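Local coordinates for protein ATP phosphoribosyltransferase (Methanobacterium thermoautotrophicum, PDB 2VD3) that probably catalyses the first step of histidine biosynthesis, joining ATP to 5-phosphoribose 1-diphosphate with release of diphosphate, and binds the pathway's end product histidine, at residues P18-L23 and V49-A54; V28-T33 and L38-Q43. All coordinates share one frame; numbering follows the deposited sequence.

Interaction 1: P18-L23 and V49-A54; sequences PAIRLL and VMFSRA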
loop_
_atom_site.group_PDB
_atom_site.type_symbol
_atom_site.label_atom_id
_atom_site.label_comp_id
_atom_site.label_asym_id
_atom_site.label_seq_id
_atom_site.Cartn_x
_atom_site.Cartn_y
_atom_site.Cartn_z
ATOM N N PRO A 18 -16.393 10.818 6.322
ATOM C CA PRO A 18 -17.524 11.733 6.528
ATOM C C PRO A 18 -17.881 11.965 8.008
ATOM O O PRO A 18 -18.326 13.063 8.364
ATOM C CB PRO A 18 -18.682 11.042 5.795
ATOM C CG PRO A 18 -18.051 10.068 4.886
ATOM C CD PRO A 18 -16.789 9.633 5.539
ATOM N N ALA A 19 -17.694 10.940 8.841
ATOM C CA ALA A 19 -17.882 11.044 10.293
ATOM C C ALA A 19 -16.879 12.026 10.913
ATOM O O ALA A 19 -17.232 12.834 11.768
ATOM C CB ALA A 19 -17.767 9.674 10.949
ATOM N N ILE A 20 -15.634 11.967 10.453
ATOM C CA ILE A 20 -14.609 12.900 10.893
ATOM C C ILE A 20 -14.958 14.327 10.443
ATOM O O ILE A 20 -14.876 15.270 11.249
ATOM C CB ILE A 20 -13.198 12.428 10.455
ATOM C CG1 ILE A 20 -12.797 11.197 11.280
ATOM C CG2 ILE A 20 -12.163 13.535 10.605
ATOM C CD1 ILE A 20 -11.610 10.393 10.713
ATOM N N ARG A 21 -15.388 14.471 9.180
ATOM C CA ARG A 21 -15.812 15.778 8.628
ATOM C C ARG A 21 -17.022 16.386 9.342
ATOM O O ARG A 21 -17.076 17.594 9.565
ATOM C CB ARG A 21 -16.102 15.681 7.131
ATOM C CG ARG A 21 -14.915 15.981 6.233
ATOM C CD ARG A 21 -15.306 15.901 4.752
ATOM N NE ARG A 21 -15.802 14.569 4.387
ATOM C CZ ARG A 21 -15.083 13.630 3.765
ATOM N NH1 ARG A 21 -13.819 13.865 3.411
ATOM N NH2 ARG A 21 -15.636 12.454 3.483
ATOM N N LEU A 22 -17.984 15.539 9.699
ATOM C CA LEU A 22 -19.183 15.973 10.415
ATOM C C LEU A 22 -18.855 16.529 11.808
ATOM O O LEU A 22 -19.322 17.610 12.173
ATOM C CB LEU A 22 -20.186 14.827 10.494
ATOM C CG LEU A 22 -21.263 14.796 11.576
ATOM C CD1 LEU A 22 -22.314 15.855 11.346
ATOM C CD2 LEU A 22 -21.896 13.401 11.600
ATOM N N LEU A 23 -18.042 15.801 12.570
ATOM C CA LEU A 23 -17.575 16.278 13.873
ATOM C C LEU A 23 -16.821 17.615 13.748
ATOM O O LEU A 23 -17.049 18.543 14.527
ATOM C CB LEU A 23 -16.704 15.214 14.559
ATOM C CG LEU A 23 -17.421 13.939 15.037
ATOM C CD1 LEU A 23 -16.423 12.860 15.460
ATOM C CD2 LEU A 23 -18.394 14.229 16.168
ATOM N N VAL A 49 -12.241 10.831 20.979
ATOM C CA VAL A 49 -12.633 9.930 19.911
ATOM C C VAL A 49 -11.863 8.634 20.053
ATOM O O VAL A 49 -10.639 8.648 20.242
ATOM C CB VAL A 49 -12.411 10.571 18.515
ATOM C CG1 VAL A 49 -12.460 9.525 17.403
ATOM C CG2 VAL A 49 -13.446 11.667 18.277
ATOM N N MET A 50 -12.598 7.523 20.016
ATOM C CA MET A 50 -11.991 6.207 19.902
ATOM C C MET A 50 -12.177 5.647 18.497
ATOM O O MET A 50 -13.307 5.461 18.037
ATOM C CB MET A 50 -12.566 5.227 20.931
ATOM C CG MET A 50 -11.878 3.863 20.861
ATOM S SD MET A 50 -12.399 2.638 22.071
ATOM C CE MET A 50 -14.125 2.446 21.625
ATOM N N PHE A 51 -11.065 5.370 17.827
ATOM C CA PHE A 51 -11.100 4.724 16.528
ATOM C C PHE A 51 -11.362 3.225 16.646
ATOM O O PHE A 51 -10.549 2.467 17.163
ATOM C CB PHE A 51 -9.821 5.011 15.746
ATOM C CG PHE A 51 -9.672 6.447 15.359
ATOM C CD1 PHE A 51 -8.580 7.183 15.790
ATOM C CD2 PHE A 51 -10.646 7.074 14.572
ATOM C CE1 PHE A 51 -8.442 8.524 15.431
ATOM C CE2 PHE A 51 -10.533 8.405 14.221
ATOM C CZ PHE A 51 -9.428 9.136 14.646
ATOM N N SER A 52 -12.518 2.818 16.146
ATOM C CA SER A 52 -12.982 1.461 16.249
ATOM C C SER A 52 -13.427 1.012 14.879
ATOM O O SER A 52 -13.870 1.838 14.088
ATOM C CB SER A 52 -14.176 1.421 17.201
ATOM O OG SER A 52 -13.818 1.870 18.495
ATOM N N ARG A 53 -13.310 -0.280 14.586
ATOM C CA ARG A 53 -13.914 -0.838 13.379
ATOM C C ARG A 53 -15.437 -0.780 13.455
ATOM O O ARG A 53 -16.035 -1.008 14.516
ATOM C CB ARG A 53 -13.421 -2.263 13.120
ATOM C CG ARG A 53 -12.116 -2.292 12.310
ATOM C CD ARG A 53 -11.606 -3.696 12.103
ATOM N NE ARG A 53 -10.286 -3.706 11.470
ATOM C CZ ARG A 53 -9.545 -4.799 11.284
ATOM N NH1 ARG A 53 -8.356 -4.702 10.701
ATOM N NH2 ARG A 53 -9.984 -5.991 11.680
ATOM N N ALA A 54 -16.052 -0.462 12.318
ATOM C CA ALA A 54 -17.481 -0.162 12.241
ATOM C C ALA A 54 -18.412 -1.255 12.770
ATOM O O ALA A 54 -19.464 -0.948 13.322
ATOM C CB ALA A 54 -17.867 0.223 10.805
#
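Ile20 and Leu23 pack against Phe51 and Val49 where a helix lies on a face of the mixed beta-sheet. The motif is a beta-alpha-beta crossover in the part of the chain related to the periplasmic-binding-protein clan. Strand 5-10 leads into helix 16-25. Strand 47-52 runs parallel to 5-10, next to it in the sheet, and the hairpin strands 30-31 and 39-42 lie between helix and strand in sequence.

All the cross-contact interactions are apolar. The backbones stay well apart, with Ile20 CA and Val49 CA, the nearest pair, 9.7 Å from each other. Side-chain ends span this distance. Ile20 CG1 is anti to the carbonyl carbon (chi1 -71°). CD1 then continues the chain outward and reaches Phe51 CE2 at 4.2 Å. The approach to the ring is oblique, and the two side chains cross at about a right angle. Three residues on, just under a turn of the helix, Leu23 points toward the strand.

The aromatic ring is also covered from its own strand. Val49 CG1 lies over one face of the Phe51 ring, toward its rim. The two Val49 methyls thus face different neighbours, CG1 the ring and CG2 the helix.

Backbone hydrogen bonds serve each element separately. In the helix, Leu22 N donates to Pro18 O at 2.8 Å. The strand bonds on one edge to Ile7 and Val9, and on the other to Leu38 and Ser40.

Neighbouring side chains extend the core. Leu23 also touches Val9, Leu203 and Ile207. Met50 packs instead on Phe60 and on Ile152 of a second subunit. At the buried end of the contact, Leu23 CD1 meets Val49 CG2 at 4.3 Å.

Interaction 2: V28-T33 and L38-Q43; sequences VGLKDT and LFSKTQ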
loop_
_atom_site.group_PDB
_atom_site.type_symbol
_atom_site.label_atom_id
_atom_site.label_comp_id
_atom_site.label_asym_id
_atom_site.label_seq_id
_atom_site.Cartn_x
_atom_site.Cartn_y
_atom_site.Cartn_z
ATOM N N VAL A 28 -16.343 19.946 16.783
ATOM C CA VAL A 28 -15.706 18.878 17.547
ATOM C C VAL A 28 -14.707 18.126 16.668
ATOM O O VAL A 28 -14.648 16.899 16.680
ATOM C CB VAL A 28 -16.779 17.908 18.175
ATOM C CG1 VAL A 28 -16.124 16.787 18.961
ATOM C CG2 VAL A 28 -17.725 18.678 19.090
ATOM N N GLY A 29 -13.914 18.874 15.907
ATOM C CA GLY A 29 -12.885 18.277 15.063
ATOM C C GLY A 29 -11.795 17.607 15.883
ATOM O O GLY A 29 -11.568 17.965 17.039
ATOM N N LEU A 30 -11.121 16.635 15.276
ATOM C CA LEU A 30 -10.011 15.933 15.913
ATOM C C LEU A 30 -8.880 16.901 16.237
ATOM O O LEU A 30 -8.498 17.721 15.398
ATOM C CB LEU A 30 -9.497 14.816 15.005
ATOM C CG LEU A 30 -10.454 13.692 14.595
ATOM C CD1 LEU A 30 -9.800 12.845 13.511
ATOM C CD2 LEU A 30 -10.840 12.829 15.781
ATOM N N LYS A 31 -8.354 16.804 17.455
ATOM C CA LYS A 31 -7.335 17.738 17.936
ATOM C C LYS A 31 -6.025 17.053 18.269
ATOM O O LYS A 31 -5.956 16.253 19.209
ATOM C CB LYS A 31 -7.836 18.482 19.176
ATOM C CG LYS A 31 -6.975 19.666 19.605
ATOM C CD LYS A 31 -7.153 19.946 21.085
ATOM C CE LYS A 31 -6.772 21.373 21.423
ATOM N NZ LYS A 31 -6.589 21.538 22.893
ATOM N N ASP A 32 -4.988 17.390 17.501
ATOM C CA ASP A 32 -3.604 16.956 17.765
ATOM C C ASP A 32 -3.447 15.436 17.697
ATOM O O ASP A 32 -2.716 14.835 18.492
ATOM C CB ASP A 32 -3.106 17.505 19.114
ATOM C CG ASP A 32 -3.078 19.018 19.153
ATOM O OD1 ASP A 32 -2.671 19.627 18.145
ATOM O OD2 ASP A 32 -3.446 19.600 20.195
ATOM N N THR A 33 -4.148 14.835 16.736
ATOM C CA THR A 33 -4.203 13.384 16.582
ATOM C C THR A 33 -2.869 12.827 16.116
ATOM O O THR A 33 -2.498 12.985 14.950
ATOM C CB THR A 33 -5.285 12.969 15.571
ATOM O OG1 THR A 33 -6.492 13.692 15.838
ATOM C CG2 THR A 33 -5.544 11.455 15.639
ATOM N N LEU A 38 -5.067 5.067 19.100
ATOM C CA LEU A 38 -6.406 4.501 19.057
ATOM C C LEU A 38 -7.410 5.513 19.609
ATOM O O LEU A 38 -8.614 5.438 19.323
ATOM C CB LEU A 38 -6.460 3.202 19.867
ATOM C CG LEU A 38 -7.567 2.212 19.469
ATOM C CD1 LEU A 38 -7.013 1.149 18.517
ATOM C CD2 LEU A 38 -8.232 1.563 20.689
ATOM N N PHE A 39 -6.905 6.450 20.412
ATOM C CA PHE A 39 -7.705 7.554 20.940
ATOM C C PHE A 39 -7.171 8.887 20.436
ATOM O O PHE A 39 -5.996 9.000 20.087
ATOM C CB PHE A 39 -7.715 7.545 22.470
ATOM C CG PHE A 39 -8.261 6.286 23.063
ATOM C CD1 PHE A 39 -7.405 5.258 23.453
ATOM C CD2 PHE A 39 -9.636 6.116 23.228
ATOM C CE1 PHE A 39 -7.910 4.085 24.007
ATOM C CE2 PHE A 39 -10.148 4.946 23.775
ATOM C CZ PHE A 39 -9.283 3.927 24.169
ATOM N N SER A 40 -8.048 9.887 20.397
ATOM C CA SER A 40 -7.673 11.239 19.995
ATOM C C SER A 40 -8.506 12.260 20.743
ATOM O O SER A 40 -9.704 12.063 20.942
ATOM C CB SER A 40 -7.875 11.433 18.492
ATOM O OG SER A 40 -7.652 12.787 18.118
ATOM N N LYS A 41 -7.872 13.356 21.145
ATOM C CA LYS A 41 -8.612 14.507 21.655
ATOM C C LYS A 41 -9.377 15.197 20.512
ATOM O O LYS A 41 -9.092 14.971 19.327
ATOM C CB LYS A 41 -7.672 15.492 22.362
ATOM C CG LYS A 41 -6.840 14.854 23.477
ATOM C CD LYS A 41 -6.197 15.879 24.394
ATOM C CE LYS A 41 -4.999 16.546 23.759
ATOM N NZ LYS A 41 -4.357 17.474 24.718
ATOM N N THR A 42 -10.360 16.014 20.879
ATOM C CA THR A 42 -11.107 16.823 19.920
ATOM C C THR A 42 -11.007 18.286 20.326
ATOM O O THR A 42 -10.374 18.603 21.340
ATOM C CB THR A 42 -12.596 16.406 19.845
ATOM O OG1 THR A 42 -13.244 16.702 21.088
ATOM C CG2 THR A 42 -12.726 14.923 19.551
ATOM N N GLN A 43 -11.629 19.173 19.548
ATOM C CA GLN A 43 -11.623 20.613 19.855
ATOM C C GLN A 43 -12.383 20.941 21.138
ATOM O O GLN A 43 -12.190 22.010 21.719
ATOM C CB GLN A 43 -12.163 21.447 18.684
ATOM C CG GLN A 43 -11.352 21.365 17.395
ATOM C CD GLN A 43 -9.930 21.853 17.548
ATOM O OE1 GLN A 43 -9.671 22.881 18.180
ATOM N NE2 GLN A 43 -8.990 21.123 16.954
HETATM O O HOH W 1 -4.986 13.499 20.318
#
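Thr33 OG1 donates a hydrogen bond to Ser40 OG at 2.7 Å, tying the two arms of a short beta hairpin together by their hydroxyls. Ser40 OG, anti to its own backbone nitrogen (chi1 174°), passes the chain on. It donates to Lys41 O at 2.9 Å, in the carbonyl plane and on a lone pair. Lys41 O accepts a second bond from Lys31 N, 2.7 Å long and nearly straight at 170°. This donor sits above the carbonyl plane. Two donors therefore grip one carbonyl oxygen.

A water takes the place of a direct return bond between Lys31 and Lys41: it donates to Lys31 O and accepts from Lys41 N at 3.0 Å. Further along, Gln43 N donates to Gly29 O at 2.8 Å. The bond is bent, with an N-H...O angle of 135°. Between these two links, Leu30 and Thr42 form an antiparallel non-hydrogen-bonded pair, and their side chains diverge.

Packing surrounds these bonds. Lys31 CB rests 3.3 Å from Thr42 O. The extended Lys31 chain crosses that of Gln43 at about a right angle, with CG beside Gln43 NE2. Val28 CG1 leans on Thr42 OG1 and CB, while the Thr42 hydroxyl bonds to Ile47 O. Asp32, in the connecting loop, bonds through OD1 to Arg93 N of a third subunit. The side chain of Gln43 is about 3 Å from a bound magnesium ion.

The ammonium groups of Lys31 and Lys41 are 5.0 Å apart (NZ to NZ) and may repel mildly, which the nearby Asp32 carboxylate could offset. The hairpin is thus joined by backbone, hydroxyl and water bonds, and not by pairing of its charges.

In the fold
Interactions 1 and 2 share one sheet, their centres 10 Å apart. Both are partly buried. Interaction 1 is the more central: its centre is about 13 Å from the centre of the chain, against about 21 Å for interaction 2. It lays a helix on strand 47-52 by apolar contact alone. Interaction 2 joins two consecutive hairpin arms through polar bonds as well as packing, and buries far more surface, 501 Å² against 95 Å². Its connecting loop meets a third subunit. Leu23 O and Val28 N probably hydrogen-bond at 2.7 Å, as do Val49 N and Ser40 O at 2.8 Å. Val49 CG2 also packs on Thr42 CG2, extending the apolar core.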